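Local coordinates for protein packaging enzyme P4 (Pseudomonas phage phi13, PDB 4BLP) that probably hydrolyses nucleoside triphosphates as a hexameric RecA-like helicase motor that drives viral RNA into the phage procapsid, at residues D[199-204]-D[249-254]; D[168-173]-D[208-213]; D[84-89]-D[203-208]; D[146-151]-D[275-280]. All coordinates share one frame; numbering follows the deposited sequence.

Interaction 1 (D[199-204]-D[249-254]); sequences VALLLA and LGVLLV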
loop_
_atom_site.group_PDB
_atom_site.type_symbol
_atom_site.label_atom_id
_atom_site.label_comp_id
_atom_site.label_asym_id
_atom_site.label_seq_id
_atom_site.Cartn_x
_atom_site.Cartn_y
_atom_site.Cartn_z
ATOM N N VAL D 199 -13.425 -27.515 -14.537
ATOM C CA VAL D 199 -14.047 -28.796 -14.150
ATOM C C VAL D 199 -15.553 -28.568 -13.900
ATOM O O VAL D 199 -16.377 -29.369 -14.355
ATOM C CB VAL D 199 -13.325 -29.419 -12.920
ATOM C CG1 VAL D 199 -14.104 -30.591 -12.330
ATOM C CG2 VAL D 199 -11.934 -29.888 -13.342
ATOM N N ALA D 200 -15.894 -27.488 -13.189
ATOM C CA ALA D 200 -17.309 -27.150 -12.930
ATOM C C ALA D 200 -18.081 -26.943 -14.224
ATOM O O ALA D 200 -19.186 -27.498 -14.383
ATOM C CB ALA D 200 -17.396 -25.889 -12.057
ATOM N N LEU D 201 -17.537 -26.122 -15.137
ATOM C CA LEU D 201 -18.228 -25.847 -16.417
ATOM C C LEU D 201 -18.356 -27.115 -17.256
ATOM O O LEU D 201 -19.385 -27.317 -17.902
ATOM C CB LEU D 201 -17.485 -24.763 -17.212
ATOM C CG LEU D 201 -17.515 -23.375 -16.511
ATOM C CD1 LEU D 201 -16.680 -22.359 -17.313
ATOM C CD2 LEU D 201 -19.009 -22.882 -16.389
ATOM N N LEU D 202 -17.315 -27.967 -17.267
ATOM C CA LEU D 202 -17.394 -29.227 -18.033
ATOM C C LEU D 202 -18.490 -30.147 -17.492
ATOM O O LEU D 202 -19.315 -30.662 -18.270
ATOM C CB LEU D 202 -16.028 -29.940 -18.021
ATOM C CG LEU D 202 -14.993 -29.327 -18.975
ATOM C CD1 LEU D 202 -13.537 -29.761 -18.539
ATOM C CD2 LEU D 202 -15.270 -29.774 -20.397
ATOM N N LEU D 203 -18.523 -30.347 -16.184
ATOM C CA LEU D 203 -19.533 -31.190 -15.549
ATOM C C LEU D 203 -20.944 -30.631 -15.758
ATOM O O LEU D 203 -21.831 -31.371 -16.120
ATOM C CB LEU D 203 -19.245 -31.302 -14.054
ATOM C CG LEU D 203 -18.065 -32.221 -13.711
ATOM C CD1 LEU D 203 -17.609 -31.943 -12.318
ATOM C CD2 LEU D 203 -18.436 -33.745 -13.914
ATOM N N ALA D 204 -21.140 -29.321 -15.569
ATOM C CA ALA D 204 -22.474 -28.725 -15.749
ATOM C C ALA D 204 -22.918 -28.815 -17.217
ATOM O O ALA D 204 -24.088 -29.127 -17.504
ATOM C CB ALA D 204 -22.454 -27.274 -15.268
ATOM N N LEU D 249 -23.080 -19.467 -20.850
ATOM C CA LEU D 249 -22.835 -20.864 -21.255
ATOM C C LEU D 249 -24.064 -21.770 -21.002
ATOM O O LEU D 249 -24.006 -22.967 -21.303
ATOM C CB LEU D 249 -21.590 -21.384 -20.502
ATOM C CG LEU D 249 -20.289 -20.561 -20.766
ATOM C CD1 LEU D 249 -19.169 -21.012 -19.863
ATOM C CD2 LEU D 249 -19.875 -20.656 -22.262
ATOM N N GLY D 250 -25.143 -21.183 -20.484
ATOM C CA GLY D 250 -26.403 -21.887 -20.223
ATOM C C GLY D 250 -26.296 -22.984 -19.167
ATOM O O GLY D 250 -27.017 -23.979 -19.225
ATOM N N VAL D 251 -25.450 -22.786 -18.163
ATOM C CA VAL D 251 -25.271 -23.776 -17.103
ATOM C C VAL D 251 -25.608 -23.174 -15.756
ATOM O O VAL D 251 -25.653 -21.945 -15.605
ATOM C CB VAL D 251 -23.827 -24.373 -17.087
ATOM C CG1 VAL D 251 -23.523 -25.107 -18.400
ATOM C CG2 VAL D 251 -22.752 -23.302 -16.768
ATOM N N LEU D 252 -25.786 -24.055 -14.762
ATOM C CA LEU D 252 -25.982 -23.626 -13.382
ATOM C C LEU D 252 -24.916 -24.277 -12.518
ATOM O O LEU D 252 -24.770 -25.513 -12.551
ATOM C CB LEU D 252 -27.392 -23.989 -12.862
ATOM C CG LEU D 252 -27.612 -23.710 -11.367
ATOM C CD1 LEU D 252 -27.636 -22.199 -11.093
ATOM C CD2 LEU D 252 -28.976 -24.280 -10.919
ATOM N N LEU D 253 -24.158 -23.469 -11.779
ATOM C CA LEU D 253 -23.188 -23.960 -10.806
ATOM C C LEU D 253 -23.721 -23.638 -9.427
ATOM O O LEU D 253 -24.368 -22.603 -9.252
ATOM C CB LEU D 253 -21.773 -23.323 -10.962
ATOM C CG LEU D 253 -21.054 -23.622 -12.276
ATOM C CD1 LEU D 253 -19.636 -23.037 -12.274
ATOM C CD2 LEU D 253 -21.048 -25.102 -12.583
ATOM N N VAL D 254 -23.453 -24.516 -8.459
ATOM C CA VAL D 254 -23.867 -24.324 -7.067
ATOM C C VAL D 254 -22.586 -24.251 -6.255
ATOM O O VAL D 254 -21.710 -25.095 -6.463
ATOM C CB VAL D 254 -24.811 -25.430 -6.560
ATOM C CG1 VAL D 254 -25.197 -25.170 -5.091
ATOM C CG2 VAL D 254 -26.066 -25.509 -7.451
#

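Interaction 2 (D[168-173]-D[208-213]); sequences PDVTIR and YRVVID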
loop_
_atom_site.group_PDB
_atom_site.type_symbol
_atom_site.label_atom_id
_atom_site.label_comp_id
_atom_site.label_asym_id
_atom_site.label_seq_id
_atom_site.Cartn_x
_atom_site.Cartn_y
_atom_site.Cartn_z
ATOM N N PRO D 168 -26.615 -34.010 -4.966
ATOM C CA PRO D 168 -25.994 -33.576 -6.230
ATOM C C PRO D 168 -25.363 -34.771 -6.937
ATOM O O PRO D 168 -25.175 -35.809 -6.318
ATOM C CB PRO D 168 -24.907 -32.597 -5.760
ATOM C CG PRO D 168 -24.517 -33.109 -4.405
ATOM C CD PRO D 168 -25.785 -33.627 -3.798
ATOM N N ASP D 169 -25.013 -34.637 -8.204
ATOM C CA ASP D 169 -24.366 -35.745 -8.895
ATOM C C ASP D 169 -22.889 -35.803 -8.567
ATOM O O ASP D 169 -22.325 -36.883 -8.482
ATOM C CB ASP D 169 -24.545 -35.612 -10.418
ATOM C CG ASP D 169 -25.988 -35.718 -10.852
ATOM O OD1 ASP D 169 -26.697 -36.636 -10.362
ATOM O OD2 ASP D 169 -26.424 -34.875 -11.661
ATOM N N VAL D 170 -22.269 -34.634 -8.373
ATOM C CA VAL D 170 -20.829 -34.567 -8.149
ATOM C C VAL D 170 -20.512 -33.331 -7.335
ATOM O O VAL D 170 -21.194 -32.303 -7.473
ATOM C CB VAL D 170 -20.077 -34.587 -9.520
ATOM C CG1 VAL D 170 -20.466 -33.385 -10.383
ATOM C CG2 VAL D 170 -18.543 -34.673 -9.339
ATOM N N THR D 171 -19.504 -33.439 -6.487
ATOM C CA THR D 171 -19.007 -32.307 -5.695
ATOM C C THR D 171 -17.568 -32.042 -6.059
ATOM O O THR D 171 -16.730 -32.945 -6.001
ATOM C CB THR D 171 -19.161 -32.598 -4.183
ATOM O OG1 THR D 171 -20.544 -32.850 -3.874
ATOM C CG2 THR D 171 -18.639 -31.437 -3.308
ATOM N N ILE D 172 -17.271 -30.793 -6.405
ATOM C CA ILE D 172 -15.898 -30.375 -6.662
ATOM C C ILE D 172 -15.331 -29.942 -5.316
ATOM O O ILE D 172 -15.977 -29.167 -4.607
ATOM C CB ILE D 172 -15.834 -29.260 -7.707
ATOM C CG1 ILE D 172 -16.245 -29.844 -9.069
ATOM C CG2 ILE D 172 -14.390 -28.641 -7.773
ATOM C CD1 ILE D 172 -16.422 -28.706 -10.063
ATOM N N ARG D 173 -14.154 -30.461 -4.962
ATOM C CA ARG D 173 -13.554 -30.153 -3.656
ATOM C C ARG D 173 -12.358 -29.253 -3.865
ATOM O O ARG D 173 -11.402 -29.640 -4.545
ATOM C CB ARG D 173 -13.192 -31.484 -2.946
ATOM C CG ARG D 173 -14.500 -32.206 -2.503
ATOM C CD ARG D 173 -14.952 -31.754 -1.104
ATOM N NE ARG D 173 -13.967 -32.251 -0.145
ATOM C CZ ARG D 173 -13.769 -31.752 1.074
ATOM N NH1 ARG D 173 -14.531 -30.761 1.531
ATOM N NH2 ARG D 173 -12.798 -32.226 1.834
ATOM N N TYR D 208 -24.420 -32.646 -15.357
ATOM C CA TYR D 208 -24.296 -33.045 -13.961
ATOM C C TYR D 208 -24.807 -31.925 -13.075
ATOM O O TYR D 208 -24.530 -30.751 -13.347
ATOM C CB TYR D 208 -22.818 -33.298 -13.584
ATOM C CG TYR D 208 -22.233 -34.565 -14.133
ATOM C CD1 TYR D 208 -21.774 -34.633 -15.445
ATOM C CD2 TYR D 208 -22.091 -35.685 -13.332
ATOM C CE1 TYR D 208 -21.255 -35.818 -15.971
ATOM C CE2 TYR D 208 -21.545 -36.867 -13.835
ATOM C CZ TYR D 208 -21.162 -36.937 -15.167
ATOM O OH TYR D 208 -20.595 -38.090 -15.660
ATOM N N ARG D 209 -25.473 -32.284 -11.971
ATOM C CA ARG D 209 -25.768 -31.304 -10.930
ATOM C C ARG D 209 -24.488 -31.240 -10.136
ATOM O O ARG D 209 -24.173 -32.196 -9.422
ATOM C CB ARG D 209 -26.970 -31.709 -10.034
ATOM C CG ARG D 209 -27.133 -30.764 -8.808
ATOM C CD ARG D 209 -27.385 -29.283 -9.179
ATOM N NE ARG D 209 -28.607 -29.148 -9.979
ATOM C CZ ARG D 209 -28.666 -28.622 -11.195
ATOM N NH1 ARG D 209 -27.593 -28.047 -11.731
ATOM N NH2 ARG D 209 -29.808 -28.628 -11.871
ATOM N N VAL D 210 -23.746 -30.142 -10.286
ATOM C CA VAL D 210 -22.427 -30.023 -9.662
ATOM C C VAL D 210 -22.463 -28.984 -8.559
ATOM O O VAL D 210 -23.002 -27.881 -8.726
ATOM C CB VAL D 210 -21.308 -29.730 -10.735
ATOM C CG1 VAL D 210 -21.691 -28.616 -11.693
ATOM C CG2 VAL D 210 -19.950 -29.428 -10.090
ATOM N N VAL D 211 -21.859 -29.340 -7.431
ATOM C CA VAL D 211 -21.741 -28.450 -6.265
ATOM C C VAL D 211 -20.265 -28.231 -6.029
ATOM O O VAL D 211 -19.492 -29.178 -6.150
ATOM C CB VAL D 211 -22.433 -29.118 -5.041
ATOM C CG1 VAL D 211 -21.952 -28.504 -3.720
ATOM C CG2 VAL D 211 -23.967 -29.086 -5.199
ATOM N N ILE D 212 -19.879 -27.013 -5.668
ATOM C CA ILE D 212 -18.480 -26.695 -5.366
ATOM C C ILE D 212 -18.330 -26.452 -3.877
ATOM O O ILE D 212 -18.924 -25.521 -3.331
ATOM C CB ILE D 212 -17.953 -25.493 -6.181
ATOM C CG1 ILE D 212 -18.100 -25.814 -7.705
ATOM C CG2 ILE D 212 -16.485 -25.210 -5.833
ATOM C CD1 ILE D 212 -18.650 -24.660 -8.480
ATOM N N ASP D 213 -17.494 -27.292 -3.245
ATOM C CA ASP D 213 -17.161 -27.205 -1.837
ATOM C C ASP D 213 -15.667 -26.920 -1.747
ATOM O O ASP D 213 -14.881 -27.861 -1.761
ATOM C CB ASP D 213 -17.537 -28.512 -1.116
ATOM C CG ASP D 213 -17.261 -28.475 0.365
ATOM O OD1 ASP D 213 -17.072 -27.360 0.906
ATOM O OD2 ASP D 213 -17.137 -29.564 0.971
#

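Interaction 3 (D[84-89]-D[203-208]); sequences TLAAAL and LATADY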
loop_
_atom_site.group_PDB
_atom_site.type_symbol
_atom_site.label_atom_id
_atom_site.label_comp_id
_atom_site.label_asym_id
_atom_site.label_seq_id
_atom_site.Cartn_x
_atom_site.Cartn_y
_atom_site.Cartn_z
ATOM N N THR D 84 -16.232 -29.080 -26.943
ATOM C CA THR D 84 -15.563 -30.295 -27.433
ATOM C C THR D 84 -15.294 -31.280 -26.271
ATOM O O THR D 84 -15.589 -32.480 -26.375
ATOM C CB THR D 84 -14.210 -29.924 -28.130
ATOM O OG1 THR D 84 -14.528 -29.199 -29.301
ATOM C CG2 THR D 84 -13.401 -31.195 -28.561
ATOM N N LEU D 85 -14.669 -30.785 -25.212
ATOM C CA LEU D 85 -14.318 -31.642 -24.082
ATOM C C LEU D 85 -15.559 -32.067 -23.298
ATOM O O LEU D 85 -15.614 -33.192 -22.826
ATOM C CB LEU D 85 -13.288 -30.932 -23.176
ATOM C CG LEU D 85 -11.873 -30.759 -23.812
ATOM C CD1 LEU D 85 -10.935 -30.027 -22.826
ATOM C CD2 LEU D 85 -11.238 -32.111 -24.028
ATOM N N ALA D 86 -16.584 -31.195 -23.193
ATOM C CA ALA D 86 -17.801 -31.642 -22.493
ATOM C C ALA D 86 -18.468 -32.799 -23.258
ATOM O O ALA D 86 -19.016 -33.703 -22.639
ATOM C CB ALA D 86 -18.774 -30.497 -22.342
ATOM N N ALA D 87 -18.456 -32.750 -24.610
ATOM C CA ALA D 87 -19.067 -33.835 -25.413
ATOM C C ALA D 87 -18.292 -35.145 -25.172
ATOM O O ALA D 87 -18.890 -36.235 -25.064
ATOM C CB ALA D 87 -19.048 -33.466 -26.895
ATOM N N ALA D 88 -16.946 -35.029 -25.086
ATOM C CA ALA D 88 -16.090 -36.181 -24.784
ATOM C C ALA D 88 -16.429 -36.726 -23.366
ATOM O O ALA D 88 -16.533 -37.927 -23.196
ATOM C CB ALA D 88 -14.615 -35.779 -24.878
ATOM N N LEU D 89 -16.683 -35.842 -22.383
ATOM C CA LEU D 89 -17.030 -36.277 -21.026
ATOM C C LEU D 89 -18.389 -37.007 -21.015
ATOM O O LEU D 89 -18.523 -38.058 -20.365
ATOM C CB LEU D 89 -17.059 -35.061 -20.100
ATOM C CG LEU D 89 -17.587 -35.259 -18.672
ATOM C CD1 LEU D 89 -16.744 -36.341 -17.905
ATOM C CD2 LEU D 89 -17.567 -33.909 -17.920
ATOM N N LEU D 203 -18.523 -30.347 -16.184
ATOM C CA LEU D 203 -19.533 -31.190 -15.549
ATOM C C LEU D 203 -20.944 -30.631 -15.758
ATOM O O LEU D 203 -21.831 -31.371 -16.120
ATOM C CB LEU D 203 -19.245 -31.302 -14.054
ATOM C CG LEU D 203 -18.065 -32.221 -13.711
ATOM C CD1 LEU D 203 -17.609 -31.943 -12.318
ATOM C CD2 LEU D 203 -18.436 -33.745 -13.914
ATOM N N ALA D 204 -21.140 -29.321 -15.569
ATOM C CA ALA D 204 -22.474 -28.725 -15.749
ATOM C C ALA D 204 -22.918 -28.815 -17.217
ATOM O O ALA D 204 -24.088 -29.127 -17.504
ATOM C CB ALA D 204 -22.454 -27.274 -15.268
ATOM N N THR D 205 -21.982 -28.592 -18.160
ATOM C CA THR D 205 -22.293 -28.680 -19.599
ATOM C C THR D 205 -22.685 -30.127 -19.942
ATOM O O THR D 205 -23.564 -30.344 -20.814
ATOM C CB THR D 205 -21.098 -28.165 -20.434
ATOM O OG1 THR D 205 -20.900 -26.775 -20.103
ATOM C CG2 THR D 205 -21.329 -28.262 -21.959
ATOM N N ALA D 206 -22.040 -31.106 -19.241
ATOM C CA ALA D 206 -22.319 -32.556 -19.398
ATOM C C ALA D 206 -23.547 -33.007 -18.608
ATOM O O ALA D 206 -23.767 -34.219 -18.441
ATOM C CB ALA D 206 -21.099 -33.362 -18.982
ATOM N N ASP D 207 -24.346 -32.043 -18.133
ATOM C CA ASP D 207 -25.643 -32.225 -17.460
ATOM C C ASP D 207 -25.551 -32.857 -16.058
ATOM O O ASP D 207 -26.505 -33.505 -15.610
ATOM C CB ASP D 207 -26.634 -33.053 -18.333
ATOM C CG ASP D 207 -28.102 -32.801 -17.999
ATOM O OD1 ASP D 207 -28.422 -31.694 -17.485
ATOM O OD2 ASP D 207 -28.920 -33.725 -18.196
ATOM N N TYR D 208 -24.420 -32.646 -15.357
ATOM C CA TYR D 208 -24.296 -33.045 -13.961
ATOM C C TYR D 208 -24.807 -31.925 -13.075
ATOM O O TYR D 208 -24.530 -30.751 -13.347
ATOM C CB TYR D 208 -22.818 -33.298 -13.584
ATOM C CG TYR D 208 -22.233 -34.565 -14.133
ATOM C CD1 TYR D 208 -21.774 -34.633 -15.445
ATOM C CD2 TYR D 208 -22.091 -35.685 -13.332
ATOM C CE1 TYR D 208 -21.255 -35.818 -15.971
ATOM C CE2 TYR D 208 -21.545 -36.867 -13.835
ATOM C CZ TYR D 208 -21.162 -36.937 -15.167
ATOM O OH TYR D 208 -20.595 -38.090 -15.660
HETATM O O HOH W 1 -20.406 -38.280 -18.273
#

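Interaction 4 (D[146-151]-D[275-280]); sequences SGLHVV and ASVAGM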
loop_
_atom_site.group_PDB
_atom_site.type_symbol
_atom_site.label_atom_id
_atom_site.label_comp_id
_atom_site.label_asym_id
_atom_site.label_seq_id
_atom_site.Cartn_x
_atom_site.Cartn_y
_atom_site.Cartn_z
ATOM N N SER D 146 -29.957 -19.918 -15.610
ATOM C CA SER D 146 -28.543 -20.234 -15.668
ATOM C C SER D 146 -27.787 -19.133 -14.905
ATOM O O SER D 146 -28.215 -17.971 -14.887
ATOM C CB SER D 146 -28.068 -20.292 -17.115
ATOM O OG SER D 146 -28.713 -21.336 -17.819
ATOM N N GLY D 147 -26.694 -19.523 -14.284
ATOM C CA GLY D 147 -25.893 -18.614 -13.468
ATOM C C GLY D 147 -25.233 -19.388 -12.350
ATOM O O GLY D 147 -24.907 -20.567 -12.495
ATOM N N LEU D 148 -25.050 -18.711 -11.218
ATOM C CA LEU D 148 -24.438 -19.265 -10.030
ATOM C C LEU D 148 -25.431 -19.208 -8.911
ATOM O O LEU D 148 -26.087 -18.171 -8.739
ATOM C CB LEU D 148 -23.190 -18.397 -9.713
ATOM C CG LEU D 148 -22.425 -18.689 -8.426
ATOM C CD1 LEU D 148 -21.815 -20.137 -8.447
ATOM C CD2 LEU D 148 -21.296 -17.648 -8.224
ATOM N N HIS D 149 -25.545 -20.309 -8.144
ATOM C CA HIS D 149 -26.385 -20.363 -6.937
ATOM C C HIS D 149 -25.432 -20.504 -5.769
ATOM O O HIS D 149 -24.680 -21.470 -5.733
ATOM C CB HIS D 149 -27.374 -21.551 -6.967
ATOM C CG HIS D 149 -28.327 -21.535 -5.812
ATOM N ND1 HIS D 149 -29.647 -21.156 -5.981
ATOM C CD2 HIS D 149 -28.111 -21.799 -4.497
ATOM C CE1 HIS D 149 -30.204 -21.240 -4.778
ATOM N NE2 HIS D 149 -29.321 -21.609 -3.849
ATOM N N VAL D 150 -25.432 -19.580 -4.831
ATOM C CA VAL D 150 -24.496 -19.734 -3.717
ATOM C C VAL D 150 -25.233 -20.173 -2.461
ATOM O O VAL D 150 -26.367 -19.739 -2.206
ATOM C CB VAL D 150 -23.649 -18.457 -3.459
ATOM C CG1 VAL D 150 -22.783 -18.128 -4.680
ATOM C CG2 VAL D 150 -24.536 -17.282 -3.092
ATOM N N VAL D 151 -24.576 -21.006 -1.662
ATOM C CA VAL D 151 -25.094 -21.499 -0.389
ATOM C C VAL D 151 -24.230 -20.850 0.659
ATOM O O VAL D 151 -23.041 -21.117 0.708
ATOM C CB VAL D 151 -25.065 -23.056 -0.335
ATOM C CG1 VAL D 151 -25.534 -23.575 1.046
ATOM C CG2 VAL D 151 -25.920 -23.630 -1.472
ATOM N N ALA D 275 -27.791 -9.913 -4.461
ATOM C CA ALA D 275 -27.886 -8.945 -5.539
ATOM C C ALA D 275 -26.856 -9.211 -6.626
ATOM O O ALA D 275 -26.950 -8.608 -7.696
ATOM C CB ALA D 275 -27.681 -7.535 -4.983
ATOM N N SER D 276 -25.924 -10.161 -6.385
ATOM C CA SER D 276 -24.853 -10.441 -7.328
ATOM C C SER D 276 -25.045 -11.697 -8.163
ATOM O O SER D 276 -24.292 -11.886 -9.129
ATOM C CB SER D 276 -23.526 -10.560 -6.575
ATOM O OG SER D 276 -23.314 -9.420 -5.740
ATOM N N VAL D 277 -25.976 -12.597 -7.776
ATOM C CA VAL D 277 -26.033 -13.912 -8.433
ATOM C C VAL D 277 -27.461 -14.340 -8.776
ATOM O O VAL D 277 -28.419 -13.718 -8.322
ATOM C CB VAL D 277 -25.371 -14.979 -7.502
ATOM C CG1 VAL D 277 -23.857 -14.691 -7.269
ATOM C CG2 VAL D 277 -26.106 -15.042 -6.139
ATOM N N ALA D 278 -27.592 -15.480 -9.486
ATOM C CA ALA D 278 -28.897 -16.015 -9.887
ATOM C C ALA D 278 -29.683 -16.568 -8.704
ATOM O O ALA D 278 -30.902 -16.564 -8.744
ATOM C CB ALA D 278 -28.723 -17.115 -10.929
ATOM N N GLY D 279 -28.992 -17.069 -7.678
ATOM C CA GLY D 279 -29.710 -17.599 -6.524
ATOM C C GLY D 279 -28.862 -17.689 -5.289
ATOM O O GLY D 279 -27.641 -17.798 -5.379
ATOM N N MET D 280 -29.503 -17.645 -4.121
ATOM C CA MET D 280 -28.770 -17.729 -2.870
ATOM C C MET D 280 -29.631 -18.463 -1.850
ATOM O O MET D 280 -30.815 -18.163 -1.718
ATOM C CB MET D 280 -28.451 -16.305 -2.337
ATOM C CG MET D 280 -27.712 -16.339 -1.011
ATOM S SD MET D 280 -27.273 -14.695 -0.413
ATOM C CE MET D 280 -28.790 -14.300 0.511
#

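Interaction 1 (D[199-204]-D[249-254])
The closest part of this contact is where L253, from strand 252-257, lays its forked tip on the small face of helix 193-205. Its CD1 stands 3.6 Å from A200 CB, while CD2 lies 3.7 Å from A204 CB and 3.5 Å from the carbonyl A200 O. The two methyls thus span one helical turn, from alanine to alanine. The short alanine side chains are consistent with the 8.6 Å approach of the short segment axes, whose directions are 126° apart. V251 extends this tight zone along A204, its CB 3.7 Å from A204 CB and its CG1 against the same residue.

Toward the partly exposed L249, beside G250, where a Schellman motif closes the preceding helix, contacts are slightly longer and made by side-chain tips. L201 reaches across here from the flank of the helix, its CG anti to the carbonyl carbon (chi1 -66°) and its chain extended. It crosses L249 and V251 at about a right angle: the CD1 atoms of L201 and L249 meet tip to tip at 3.8 Å, and L201 CD2 is 3.8 Å from V251 CG2. L82 of helix 79-91 packs on both L201 and L249.

All the contacts between the two segments are apolar or carbon-to-carbonyl, and A200 O already accepts the helical bond from A204 N. Their association therefore rests on shape and burial, not directional bonds.

Interaction 2 (D[168-173]-D[208-213])
D213 has CG anti to the backbone N (chi1 -178°), while the R173 chain bends at chi2 (-88°) and chi3, so both ends arrive side by side on the T171 and V211 face. R173 NH1 makes a salt bridge to D213 OD2 at 2.9 Å; the oxygen lies near the guanidinium plane, but is met from above the carboxylate plane. D182 takes R173 NE, and S160 gives D213 OD2 a weak second bond.

At the other end D169 OD2 uses its anti lone pair to receive R209 N, at 2.8 Å and almost straight (176°), and R209 O accepts from D169 N and V170 N. Between these ends runs a parallel ladder: V211 N to V170 O (3.0 Å), I172 N to V211 O (2.8 Å) and D213 N to I172 O (2.8 Å).

On the face of V170, I172, V210 and I212, toward helix 193-205, I172 CD1 rests 3.6 Å from V210 CG2, and V170 CG1 lies beside V210 CB.

A run of hydrophobic residues ending in an acid beside the putative P-loop, with strand 252-257 between strands 210-213 and 147-152, is consistent with a Walker B strand in a RecA-like P-loop NTPase core.

Interaction 3 (D[84-89]-D[203-208])
A Schellman motif ends helix 193-205 against the side of helix 79-91, and the contact is built round that helix end. The motif is fixed by backbone bonds: D207, with positive phi, donates its N to A204 O, and Y208 N returns to L203 O at 3.0 Å.

Apolar contacts carry the junction. L89 makes the largest apolar contribution, with CG anti to its backbone N (chi1 172°) and chi2 near 59°, which puts CD2 3.7 Å from A206 CB and 4.1 Å from L203 CD2. The CA atoms of A86 and A206 are 5.6 Å apart, a close approach that small residues permit. One turn before L89, A86 CB meets T205 CG2 at 3.4 Å, tighter than usual van der Waals contact. T205 OG1 is hydrogen-bonded to L201 O within its own helix, a bond consistent with the rotamer (chi1 -62°) that leaves CG2 on A86. F99 of helix 95-101 packs on both L89 and L203.

The aromatic part belongs to Y208. L203 CD2 sits 3.8 Å above one face of its ring, offset toward the rim, while A206 CB lies at the ring edge.

The polar link between the segments runs through water, in the plane of that ring. A single molecule donates to the carbonyl L89 O at 2.8 Å and lies 2.6 Å from Y208 OH, joining the phenol to helix 79-91.

Interaction 4 (D[146-151]-D[275-280])
V150 N donates to G279 O at 2.9 Å, the firmest bond between these two parallel strands of the central RecA-like sheet; the donor stands above the carbonyl plane. Strand 147-152 leads into the putative P-loop, and strand 279-284 is its parallel neighbour. L148 O, two residues before V150, takes G279 N at 3.3 Å (143°) and, weakly, A278 N. This forking marks the point where 275-280 turns into the strand, since A278 is still outside it. N243 OD1, from helix 233-248, receives both A278 N and L148 N, so one amide side chain grips both segments. Two CA-H...O contacts fill out the ladder: H149 CA to G279 O, and M280 CA to V150 O at 3.2 Å.

On the H149 face the imidazole, its CG anti to the backbone N (chi1 -174°), lies over the bare backbone of G279. G279 C is 3.6 Å above the ring plane and M280 N is 3.7 Å above it, both offset toward the rim. The rotation of the ring is set at both nitrogens, ND1 pairing with H144 NE2 and NE2 with T281 OG1.

The face with L148, V150 and M280 is apolar and is covered by helices 233-248 and 266-274. V277 CB presses on L148 O at 3.5 Å, and its CG1 crosses obliquely to L148 CD2. M280 CG, anti to the backbone N (chi1 179°), lies 3.9 Å from V150 CG2.

Overall arrangement
All four contacts are largely buried but differ in depth. The centre of interaction 1 lies about 8 Å, that of interaction 3 about 16 Å, from the centre of the chain. Helix 193-205 serves both: one flank packs on the sheet in interaction 1, while its terminus meets helix 79-91 in interaction 3. Interactions 2 and 4 join strands of one mixed sheet, with strand 252-257 between them and bonding to each through V254 O to I212 N and L253 O to H149 N. Chemistry follows place: interactions 2 and 4 rest on backbone bonds, interaction 2 adding a salt bridge and a carboxylate bond at its ends, interaction 1 on methyl packing, and interaction 3 adds a water.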